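Local coordinates for uncharacterized protein (Wolinella succinogenes, PDB 3PU6) that probably acts as an endopeptidase in the maturation of a hydrogenase, at residues A[26-29]-A[34-37]. Sequence-based numbering, arbitrary orientation.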
loop_
_atom_site.group_PDB
_atom_site.type_symbol
_atom_site.label_atom_id
_atom_site.label_comp_id
_atom_site.label_asym_id
_atom_site.label_seq_id
_atom_site.Cartn_x
_atom_site.Cartn_y
_atom_site.Cartn_z
ATOM N N ARG A 26 9.701 2.017 -0.336
ATOM C CA ARG A 26 11.128 2.075 -0.544
ATOM C C ARG A 26 11.787 0.733 -0.300
ATOM O O ARG A 26 12.815 0.435 -0.898
ATOM C CB ARG A 26 11.747 3.117 0.372
ATOM C CG ARG A 26 11.335 4.514 0.026
ATOM C CD ARG A 26 12.060 5.547 0.862
ATOM N NE ARG A 26 11.778 6.892 0.360
ATOM C CZ ARG A 26 10.912 7.742 0.912
ATOM N NH1 ARG A 26 10.248 7.397 2.009
ATOM N NH2 ARG A 26 10.721 8.940 0.370
ATOM N N LEU A 27 11.210 -0.070 0.590
ATOM C CA LEU A 27 11.786 -1.376 0.903
ATOM C C LEU A 27 11.601 -2.333 -0.262
ATOM O O LEU A 27 12.534 -3.029 -0.654
ATOM C CB LEU A 27 11.190 -1.966 2.183
ATOM C CG LEU A 27 11.419 -1.152 3.457
ATOM C CD1 LEU A 27 10.695 -1.786 4.655
ATOM C CD2 LEU A 27 12.899 -0.992 3.726
ATOM N N VAL A 28 10.393 -2.346 -0.817
ATOM C CA VAL A 28 10.065 -3.226 -1.932
ATOM C C VAL A 28 10.915 -2.830 -3.130
ATOM O O VAL A 28 11.373 -3.666 -3.906
ATOM C CB VAL A 28 8.546 -3.159 -2.279
ATOM C CG1 VAL A 28 8.243 -3.845 -3.609
ATOM C CG2 VAL A 28 7.723 -3.772 -1.167
ATOM N N GLU A 29 11.125 -1.528 -3.253
ATOM C CA GLU A 29 11.890 -0.952 -4.335
ATOM C C GLU A 29 13.313 -1.500 -4.317
ATOM O O GLU A 29 13.849 -1.870 -5.364
ATOM C CB GLU A 29 11.924 0.557 -4.160
ATOM C CG GLU A 29 11.586 1.312 -5.406
ATOM C CD GLU A 29 11.872 2.772 -5.263
ATOM O OE1 GLU A 29 12.271 3.195 -4.149
ATOM O OE2 GLU A 29 11.704 3.490 -6.270
ATOM N N GLU A 34 11.342 -6.972 -9.212
ATOM C CA GLU A 34 10.257 -7.425 -10.082
ATOM C C GLU A 34 8.941 -6.685 -9.817
ATOM O O GLU A 34 7.995 -6.746 -10.619
ATOM C CB GLU A 34 10.049 -8.924 -9.931
ATOM C CG GLU A 34 11.109 -9.747 -10.609
ATOM C CD GLU A 34 10.737 -11.212 -10.665
ATOM O OE1 GLU A 34 9.579 -11.540 -10.311
ATOM O OE2 GLU A 34 11.599 -12.034 -11.058
ATOM N N TRP A 35 8.888 -6.003 -8.674
ATOM C CA TRP A 35 7.771 -5.134 -8.329
ATOM C C TRP A 35 8.073 -3.720 -8.802
ATOM O O TRP A 35 9.154 -3.179 -8.525
ATOM C CB TRP A 35 7.554 -5.120 -6.811
ATOM C CG TRP A 35 6.918 -6.350 -6.301
ATOM C CD1 TRP A 35 7.507 -7.572 -6.129
ATOM C CD2 TRP A 35 5.555 -6.499 -5.903
ATOM N NE1 TRP A 35 6.589 -8.476 -5.650
ATOM C CE2 TRP A 35 5.384 -7.843 -5.500
ATOM C CE3 TRP A 35 4.465 -5.635 -5.851
ATOM C CZ2 TRP A 35 4.167 -8.334 -5.047
ATOM C CZ3 TRP A 35 3.260 -6.125 -5.408
ATOM C CH2 TRP A 35 3.117 -7.464 -5.015
ATOM N N SER A 36 7.137 -3.116 -9.517
ATOM C CA SER A 36 7.245 -1.689 -9.750
ATOM C C SER A 36 6.395 -0.953 -8.711
ATOM O O SER A 36 5.219 -1.252 -8.533
ATOM C CB SER A 36 6.871 -1.323 -11.184
ATOM O OG SER A 36 5.501 -1.499 -11.416
ATOM N N VAL A 37 7.028 -0.020 -8.008
ATOM C CA VAL A 37 6.417 0.719 -6.916
ATOM C C VAL A 37 5.989 2.112 -7.366
ATOM O O VAL A 37 6.785 2.871 -7.910
ATOM C CB VAL A 37 7.385 0.860 -5.723
ATOM C CG1 VAL A 37 6.688 1.493 -4.537
ATOM C CG2 VAL A 37 7.930 -0.482 -5.328
#
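V28 meets W35 and V37 where helix 20-31 packs on strand 35-41, the closing half of a beta-alpha-beta crossover that starts from the parallel strand 5-10. W35 and V37, two apart on an extended strand, present their CB atoms to the helix, while S36 between them turns to the other side. One methyl of V28 serves both: CG1, held anti to the backbone N (chi1 168°), lies 3.5 Å from CB of W35 and 3.8 Å from CG2 of V37. Valine suits this place because its short, branched side chain lets the helix lie close to the sheet; V28 also touches L7 of the neighbouring strand 5-10 and L138 of helix 128-147. W35 gives the helix mainly its CB. Its chi1 of -75° sets CG anti to the carbonyl carbon and places the large indole against helix 128-147, beyond the reach of a smaller residue, where it packs on L144 and NE1 makes a weak hydrogen bond to D145. The CG1 methyl of V28 therefore meets the root of the ring obliquely, 3.9 Å from CG of W35. V37, beta-branched as suits a strand, turns one methyl to the helix. At the exposed margin glutamate fits through its aliphatic stem: the extended chain of E29 carries the carboxylate past V37, and its CG lies 4.1 Å from CG2 of V37, the same methyl that comes within 4.0 Å of the backbone N of E29.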